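Flagellar hook-associated protein (PDB 4UT1) probably serves as a structural component of the bacterial flagellum, at the junction between the hook and the filament. Local coordinates at residues V450-V455 with F560-N565; A483-S488 with P554-Q559; S492-G497 with I510-A515. One frame throughout, in Å; residues are numbered along the deposited sequence.

All three contacts lie in the D3 domain, where two antiparallel sheets pack together. They are nested along the chain: interaction 1 closes the longest loop, interaction 2 sits inside it, and interaction 3 lies inside interaction 2. Interactions 1 and 2 share a sheet, since strand 559-564 runs between strands 450-454 and 480-485. They meet directly at Val455 and Gln559. Interaction 3 joins interaction 2 through a probable hydrogen bond from Ala483 to Ser492. The centres are about 16 to 17 Å apart. The first and last strands of the domain, 450-454 and 559-564, thus lie side by side in one sheet, while the innermost contact joins loops that pass between the sheets.

Interaction 1. Residues V450-V455 with F560-N565; sequences VLAAGV and FTIGAN. With EDO (1,2-ethanediol), chain J.
Thr561 meets Ala453 and Val455 across the strands. Its side chain sits with OG1 between the backbone N and the carbonyl carbon (chi1 60°). This leaves the methyl CG2 to cross Val455 at about a right angle, 3.7 Å from Val455 CG2. The hydroxyl shares water 1 with the partner strand. The water lies 2.8 Å from Thr561 OG1 and donates to Leu451 O at 2.7 Å. Leu451 O also accepts from Gly563 N, so two donors reach this carbonyl.

Strands 450-454 and 560-564 are antiparallel. The hydrogen-bonded pairs are Leu451 with Gly563 and Ala453 with Thr561. Strand 450-454 is an outermost strand of its five-stranded sheet. Ala452, Phe560 and Ile562 occupy one sheet face, which packs on strand 546-551 of the second sheet, as in a beta sandwich. Leu451, Ala453 and Thr561 occupy the other face.

Leu451 CG lies anti to its backbone N, and chi2 (52°) turns CD2 back toward the Asn565 amide, within 3.8 Å of Asn565 OD1. A 1,2-ethanediol, probably from the crystallisation liquor, donates through O2 to Asn565 OD1 at 2.9 Å. Its C2 carbon lies 3.6 Å from Leu451 CD2.

Val450 CG2 lies 3.9 Å from Ile562 CG2 and 3.4 Å from Gly563 O. The carbonyl of Val450 accepts from Arg572, which also packs against Leu451 and Asn565.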
loop_
_atom_site.group_PDB
_atom_site.type_symbol
_atom_site.label_atom_id
_atom_site.label_comp_id
_atom_site.label_asym_id
_atom_site.label_seq_id
_atom_site.Cartn_x
_atom_site.Cartn_y
_atom_site.Cartn_z
ATOM N N VAL A 450 4.541 -31.966 9.557
ATOM C CA VAL A 450 4.292 -32.854 10.699
ATOM C C VAL A 450 3.252 -33.930 10.399
ATOM O O VAL A 450 2.343 -33.741 9.596
ATOM C CB VAL A 450 3.821 -32.045 11.910
ATOM C CG1 VAL A 450 2.401 -31.561 11.694
ATOM C CG2 VAL A 450 3.939 -32.874 13.208
ATOM N N LEU A 451 3.370 -35.051 11.096
ATOM C CA LEU A 451 2.355 -36.080 11.038
ATOM C C LEU A 451 2.135 -36.670 12.440
ATOM O O LEU A 451 3.071 -37.145 13.075
ATOM C CB LEU A 451 2.757 -37.159 10.042
ATOM C CG LEU A 451 1.749 -38.289 9.850
ATOM C CD1 LEU A 451 0.372 -37.713 9.529
ATOM C CD2 LEU A 451 2.233 -39.190 8.736
ATOM N N ALA A 452 0.902 -36.570 12.922
ATOM C CA ALA A 452 0.498 -37.220 14.165
ATOM C C ALA A 452 -0.389 -38.399 13.796
ATOM O O ALA A 452 -1.202 -38.318 12.870
ATOM C CB ALA A 452 -0.226 -36.256 15.084
ATOM N N ALA A 453 -0.249 -39.501 14.519
ATOM C CA ALA A 453 -0.928 -40.715 14.106
ATOM C C ALA A 453 -1.242 -41.597 15.318
ATOM O O ALA A 453 -0.488 -41.621 16.292
ATOM C CB ALA A 453 -0.073 -41.475 13.110
ATOM N N GLY A 454 -2.368 -42.295 15.262
ATOM C CA GLY A 454 -2.633 -43.326 16.246
ATOM C C GLY A 454 -1.799 -44.543 15.905
ATOM O O GLY A 454 -1.683 -44.917 14.739
ATOM N N VAL A 455 -1.230 -45.176 16.926
ATOM C CA VAL A 455 -0.429 -46.382 16.757
ATOM C C VAL A 455 -1.363 -47.568 16.509
ATOM O O VAL A 455 -2.389 -47.700 17.178
ATOM C CB VAL A 455 0.461 -46.628 18.008
ATOM C CG1 VAL A 455 1.192 -47.952 17.923
ATOM C CG2 VAL A 455 1.450 -45.471 18.176
ATOM N N PHE A 560 0.022 -42.380 20.647
ATOM C CA PHE A 560 -0.165 -41.474 19.520
ATOM C C PHE A 560 1.183 -40.839 19.222
ATOM O O PHE A 560 1.866 -40.358 20.135
ATOM C CB PHE A 560 -1.246 -40.444 19.850
ATOM C CG PHE A 560 -2.506 -41.080 20.351
ATOM C CD1 PHE A 560 -2.648 -41.390 21.696
ATOM C CD2 PHE A 560 -3.501 -41.470 19.463
ATOM C CE1 PHE A 560 -3.789 -42.039 22.162
ATOM C CE2 PHE A 560 -4.648 -42.118 19.916
ATOM C CZ PHE A 560 -4.785 -42.403 21.278
ATOM N N THR A 561 1.596 -40.884 17.958
ATOM C CA THR A 561 2.926 -40.414 17.589
ATOM C C THR A 561 2.867 -39.053 16.915
ATOM O O THR A 561 1.840 -38.667 16.345
ATOM C CB THR A 561 3.638 -41.395 16.646
ATOM O OG1 THR A 561 2.861 -41.558 15.447
ATOM C CG2 THR A 561 3.811 -42.744 17.313
ATOM N N ILE A 562 3.979 -38.331 17.021
ATOM C CA ILE A 562 4.165 -37.034 16.387
ATOM C C ILE A 562 5.568 -37.002 15.809
ATOM O O ILE A 562 6.541 -37.263 16.506
ATOM C CB ILE A 562 3.986 -35.857 17.376
ATOM C CG1 ILE A 562 2.542 -35.780 17.872
ATOM C CG2 ILE A 562 4.351 -34.538 16.705
ATOM C CD1 ILE A 562 2.359 -34.850 19.061
ATOM N N GLY A 563 5.686 -36.677 14.529
ATOM C CA GLY A 563 6.996 -36.646 13.919
ATOM C C GLY A 563 6.924 -35.995 12.553
ATOM O O GLY A 563 5.876 -35.488 12.159
ATOM N N ALA A 564 8.040 -36.016 11.838
ATOM C CA ALA A 564 8.106 -35.428 10.504
ATOM C C ALA A 564 7.218 -36.196 9.530
ATOM O O ALA A 564 7.066 -37.416 9.637
ATOM C CB ALA A 564 9.548 -35.397 10.010
ATOM N N ASN A 565 6.624 -35.474 8.580
ATOM C CA ASN A 565 5.713 -36.077 7.617
ATOM C C ASN A 565 6.456 -36.725 6.453
ATOM O O ASN A 565 7.438 -36.180 5.947
ATOM C CB ASN A 565 4.722 -35.033 7.089
ATOM C CG ASN A 565 3.716 -35.616 6.108
ATOM O OD1 ASN A 565 3.559 -36.834 6.002
ATOM N ND2 ASN A 565 3.013 -34.742 5.399
HETATM C C1 EDO J . -0.782 -37.681 5.480
HETATM O O1 EDO J . -1.534 -38.097 6.636
HETATM C C2 EDO J . 0.707 -37.866 5.757
HETATM O O2 EDO J . 1.417 -38.029 4.527
HETATM O O HOH W 1 3.762 -39.771 13.433
#

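Interaction 2. Residues A483-S488 with P554-Q559; sequences AYNAAS and PADGDQ. With EDO (1,2-ethanediol), chain U.
Tyr484 is bonded through its backbone on both sides of its CA: its N donates to Asp558 O at 3.0 Å, and its O accepts from Gly557 N at 2.9 Å. One residue earlier, Ala483 and Gln559 form an antiparallel non-hydrogen-bonded pair.

The Tyr484 ring reaches Pro554 because CG stands opposite the backbone N (chi1 179°). Pro554 CG lies over one ring face, 4.1 Å from the centroid and offset toward the rim, a CH-pi contact. Pro554 CB is 3.6 Å from Tyr484 CD2. Ala555 O approaches the ring edge in its plane. Leu491 and Pro523 also touch this tyrosine.

Asp556 reaches back to the other segment. Its OD1 accepts from Ala486 N at 3.0 Å, on the anti side and 18° out of the carboxylate plane. The bond is fairly straight (163°). Asp556 CB also meets Ala486 CB at 3.8 Å. Asn485 lies alongside Asp556, but its OD1 turns to Ser488 N, 2.9 Å away, in an Asx motif.

Asp558 holds its own loop. Its OD2 receives Ala555 N from above the carboxylate plane, at 2.8 Å. Ser459 and Gly460 also donate to this carboxylate. A 1,2-ethanediol places O2 close to Asp556 O and Asp558 OD1. Residues 555-558 form a type II beta turn, with Gly557 in the third position where glycine is common, and the turn leads into strand 559-564 beside strand 480-485.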
loop_
_atom_site.group_PDB
_atom_site.type_symbol
_atom_site.label_atom_id
_atom_site.label_comp_id
_atom_site.label_asym_id
_atom_site.label_seq_id
_atom_site.Cartn_x
_atom_site.Cartn_y
_atom_site.Cartn_z
ATOM N N ALA A 483 1.552 -41.495 25.370
ATOM C CA ALA A 483 0.891 -42.690 25.891
ATOM C C ALA A 483 -0.172 -42.275 26.906
ATOM O O ALA A 483 0.051 -41.361 27.709
ATOM C CB ALA A 483 1.907 -43.624 26.520
ATOM N N TYR A 484 -1.323 -42.940 26.873
ATOM C CA TYR A 484 -2.423 -42.612 27.773
ATOM C C TYR A 484 -2.448 -43.558 28.962
ATOM O O TYR A 484 -2.397 -44.776 28.804
ATOM C CB TYR A 484 -3.756 -42.679 27.034
ATOM C CG TYR A 484 -5.003 -42.387 27.862
ATOM C CD1 TYR A 484 -5.268 -41.109 28.324
ATOM C CD2 TYR A 484 -5.943 -43.389 28.126
ATOM C CE1 TYR A 484 -6.413 -40.824 29.034
ATOM C CE2 TYR A 484 -7.098 -43.112 28.840
ATOM C CZ TYR A 484 -7.326 -41.836 29.295
ATOM O OH TYR A 484 -8.472 -41.538 29.997
ATOM N N ASN A 485 -2.545 -42.988 30.154
ATOM C CA ASN A 485 -2.723 -43.791 31.362
ATOM C C ASN A 485 -4.176 -43.709 31.838
ATOM O O ASN A 485 -4.632 -42.648 32.242
ATOM C CB ASN A 485 -1.753 -43.312 32.444
ATOM C CG ASN A 485 -1.814 -44.168 33.681
ATOM O OD1 ASN A 485 -2.672 -43.963 34.528
ATOM N ND2 ASN A 485 -0.924 -45.146 33.778
ATOM N N ALA A 486 -4.920 -44.815 31.762
ATOM C CA ALA A 486 -6.359 -44.764 32.052
ATOM C C ALA A 486 -6.647 -44.546 33.543
ATOM O O ALA A 486 -7.674 -43.967 33.915
ATOM C CB ALA A 486 -7.054 -46.052 31.558
ATOM N N ALA A 487 -5.739 -45.009 34.385
ATOM C CA ALA A 487 -5.924 -44.905 35.840
ATOM C C ALA A 487 -5.926 -43.439 36.285
ATOM O O ALA A 487 -6.793 -43.005 37.051
ATOM C CB ALA A 487 -4.851 -45.691 36.572
ATOM N N SER A 488 -4.969 -42.675 35.763
ATOM C CA SER A 488 -4.837 -41.254 36.072
ATOM C C SER A 488 -5.502 -40.353 35.021
ATOM O O SER A 488 -5.679 -39.159 35.253
ATOM C CB SER A 488 -3.354 -40.891 36.200
ATOM O OG SER A 488 -2.710 -40.992 34.931
ATOM N N PRO A 554 -8.979 -43.339 24.580
ATOM C CA PRO A 554 -7.892 -44.306 24.407
ATOM C C PRO A 554 -7.968 -45.377 25.501
ATOM O O PRO A 554 -8.437 -45.076 26.596
ATOM C CB PRO A 554 -6.622 -43.458 24.563
ATOM C CG PRO A 554 -7.085 -42.001 24.553
ATOM C CD PRO A 554 -8.488 -42.035 25.066
ATOM N N ALA A 555 -7.528 -46.591 25.199
ATOM C CA ALA A 555 -7.371 -47.620 26.220
ATOM C C ALA A 555 -6.088 -47.347 26.989
ATOM O O ALA A 555 -5.279 -46.526 26.566
ATOM C CB ALA A 555 -7.335 -49.006 25.595
ATOM N N ASP A 556 -5.899 -48.030 28.119
ATOM C CA ASP A 556 -4.666 -47.882 28.881
ATOM C C ASP A 556 -3.499 -48.342 28.018
ATOM O O ASP A 556 -3.572 -49.395 27.378
ATOM C CB ASP A 556 -4.727 -48.686 30.197
ATOM C CG ASP A 556 -3.504 -48.459 31.076
ATOM O OD1 ASP A 556 -3.222 -47.294 31.418
ATOM O OD2 ASP A 556 -2.812 -49.440 31.399
ATOM N N GLY A 557 -2.457 -47.516 27.943
ATOM C CA GLY A 557 -1.280 -47.831 27.151
ATOM C C GLY A 557 -1.349 -47.435 25.680
ATOM O O GLY A 557 -0.354 -47.576 24.978
ATOM N N ASP A 558 -2.503 -46.957 25.217
ATOM C CA ASP A 558 -2.654 -46.576 23.801
ATOM C C ASP A 558 -1.700 -45.421 23.527
ATOM O O ASP A 558 -1.340 -44.683 24.441
ATOM C CB ASP A 558 -4.104 -46.201 23.453
ATOM C CG ASP A 558 -4.957 -47.419 23.073
ATOM O OD1 ASP A 558 -4.413 -48.541 23.017
ATOM O OD2 ASP A 558 -6.163 -47.242 22.815
ATOM N N GLN A 559 -1.270 -45.290 22.276
ATOM C CA GLN A 559 -0.183 -44.381 21.933
ATOM C C GLN A 559 -0.502 -43.597 20.691
ATOM O O GLN A 559 -1.175 -44.090 19.788
ATOM C CB GLN A 559 1.124 -45.150 21.710
ATOM C CG GLN A 559 1.548 -46.055 22.878
ATOM C CD GLN A 559 2.660 -46.999 22.476
ATOM O OE1 GLN A 559 3.841 -46.690 22.645
ATOM N NE2 GLN A 559 2.290 -48.150 21.907
HETATM C C1 EDO U . -1.123 -50.201 23.850
HETATM O O1 EDO U . -0.308 -50.931 22.928
HETATM C C2 EDO U . -2.510 -50.801 23.940
HETATM O O2 EDO U . -3.289 -50.100 24.913
#

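Interaction 3. Residues S492-G497 with I510-A515; sequences SGFPVG and INITSA
Ile512 meets Phe494 and Pro495. Its CB points toward the other segment, and its branches divide the work. Ile512 CG2, opposite the backbone N, comes within 3.3 Å of Pro495 O. Ile512 CG1, opposite the carbonyl carbon (chi1 -55°), lies 3.8 Å from Phe494 CB. The end of the chain, CD1, approaches the Phe494 ring obliquely and is 3.9 Å from Phe494 CD1. Val519 touches both side chains, from strand 519-520, in the sheet of strand 480-485. Ile512 O accepts from Gly497 N at 3.1 Å.

Thr513 CB points away from segment 492-497. Its backbone N is bonded to Thr517 OG1.

Ser514 offers its backbone. Val496 CG1 packs on Ser514 CA at 3.5 Å. Water 2 accepts a hydrogen bond from Phe494 N at 2.9 Å and lies within bonding range of Ser514 O. The hydroxyl of Ser514 is bonded to Thr516.

Ala515 ends the contact through its carbonyl. Gly493 N lies 2.8 Å from Ala515 O, but the bond is weak because it is strongly bent (123°). Ser492 CB also touches this oxygen.

Segment 492-497 links strand 490-492 of one sheet to strand 498-502 of the other. Apolar packing joins Ile512 to Phe494 and Val496 to Ser514. The direct polar links between the two segments are made by backbone groups, so the pairing probably depends on the path of the two loops rather than on polar side chains.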
loop_
_atom_site.group_PDB
_atom_site.type_symbol
_atom_site.label_atom_id
_atom_site.label_comp_id
_atom_site.label_asym_id
_atom_site.label_seq_id
_atom_site.Cartn_x
_atom_site.Cartn_y
_atom_site.Cartn_z
ATOM N N SER A 492 1.396 -38.866 28.665
ATOM C CA SER A 492 2.797 -38.534 28.885
ATOM C C SER A 492 3.606 -38.872 27.639
ATOM O O SER A 492 3.067 -39.387 26.646
ATOM C CB SER A 492 3.356 -39.263 30.117
ATOM O OG SER A 492 3.365 -40.666 29.935
ATOM N N GLY A 493 4.895 -38.559 27.679
ATOM C CA GLY A 493 5.778 -38.825 26.562
ATOM C C GLY A 493 6.065 -37.584 25.742
ATOM O O GLY A 493 6.619 -37.686 24.650
ATOM N N PHE A 494 5.677 -36.417 26.250
ATOM C CA PHE A 494 5.960 -35.162 25.552
ATOM C C PHE A 494 7.456 -34.878 25.623
ATOM O O PHE A 494 8.148 -35.389 26.506
ATOM C CB PHE A 494 5.152 -34.002 26.146
ATOM C CG PHE A 494 3.657 -34.167 26.021
ATOM C CD1 PHE A 494 2.931 -34.827 27.006
ATOM C CD2 PHE A 494 2.980 -33.677 24.907
ATOM C CE1 PHE A 494 1.551 -34.985 26.892
ATOM C CE2 PHE A 494 1.604 -33.821 24.787
ATOM C CZ PHE A 494 0.886 -34.483 25.783
ATOM N N PRO A 495 7.972 -34.070 24.681
ATOM C CA PRO A 495 9.393 -33.705 24.697
ATOM C C PRO A 495 9.744 -32.811 25.889
ATOM O O PRO A 495 8.971 -31.903 26.224
ATOM C CB PRO A 495 9.582 -32.941 23.372
ATOM C CG PRO A 495 8.371 -33.276 22.538
ATOM C CD PRO A 495 7.266 -33.501 23.521
ATOM N N VAL A 496 10.885 -33.066 26.522
ATOM C CA VAL A 496 11.303 -32.247 27.665
ATOM C C VAL A 496 11.563 -30.845 27.157
ATOM O O VAL A 496 11.955 -30.659 25.999
ATOM C CB VAL A 496 12.562 -32.786 28.366
ATOM C CG1 VAL A 496 12.333 -34.201 28.860
ATOM C CG2 VAL A 496 13.768 -32.716 27.438
ATOM N N GLY A 497 11.299 -29.858 28.004
ATOM C CA GLY A 497 11.538 -28.476 27.648
ATOM C C GLY A 497 10.458 -27.880 26.777
ATOM O O GLY A 497 10.635 -26.813 26.198
ATOM N N ILE A 510 0.989 -26.481 30.691
ATOM C CA ILE A 510 1.762 -27.385 31.517
ATOM C C ILE A 510 3.189 -27.449 31.008
ATOM O O ILE A 510 3.429 -27.708 29.819
ATOM C CB ILE A 510 1.144 -28.801 31.526
ATOM C CG1 ILE A 510 -0.203 -28.765 32.254
ATOM C CG2 ILE A 510 2.099 -29.815 32.159
ATOM C CD1 ILE A 510 -0.992 -30.042 32.135
ATOM N N ASN A 511 4.135 -27.193 31.902
ATOM C CA ASN A 511 5.546 -27.325 31.562
ATOM C C ASN A 511 6.000 -28.781 31.667
ATOM O O ASN A 511 5.916 -29.396 32.724
ATOM C CB ASN A 511 6.408 -26.426 32.461
ATOM C CG ASN A 511 6.105 -24.936 32.287
ATOM O OD1 ASN A 511 5.829 -24.463 31.181
ATOM N ND2 ASN A 511 6.171 -24.188 33.387
ATOM N N ILE A 512 6.484 -29.326 30.561
ATOM C CA ILE A 512 6.960 -30.706 30.505
ATOM C C ILE A 512 8.419 -30.776 30.943
ATOM O O ILE A 512 9.274 -30.154 30.318
ATOM C CB ILE A 512 6.821 -31.271 29.070
ATOM C CG1 ILE A 512 5.371 -31.141 28.588
ATOM C CG2 ILE A 512 7.335 -32.699 29.000
ATOM C CD1 ILE A 512 4.378 -32.007 29.354
ATOM N N THR A 513 8.723 -31.495 32.023
ATOM C CA THR A 513 10.109 -31.513 32.468
ATOM C C THR A 513 10.725 -32.902 32.364
ATOM O O THR A 513 11.926 -33.067 32.578
ATOM C CB THR A 513 10.262 -30.960 33.914
ATOM O OG1 THR A 513 9.298 -31.571 34.779
ATOM C CG2 THR A 513 10.069 -29.443 33.922
ATOM N N SER A 514 9.918 -33.902 32.015
ATOM C CA SER A 514 10.475 -35.205 31.666
ATOM C C SER A 514 9.494 -36.015 30.833
ATOM O O SER A 514 8.361 -35.591 30.608
ATOM C CB SER A 514 10.865 -35.990 32.916
ATOM O OG SER A 514 9.833 -36.865 33.306
ATOM N N ALA A 515 9.933 -37.188 30.387
ATOM C CA ALA A 515 9.107 -38.009 29.518
ATOM C C ALA A 515 7.862 -38.490 30.247
ATOM O O ALA A 515 6.910 -38.946 29.617
ATOM C CB ALA A 515 9.905 -39.194 28.985
HETATM O O HOH W 2 5.533 -36.042 29.172
#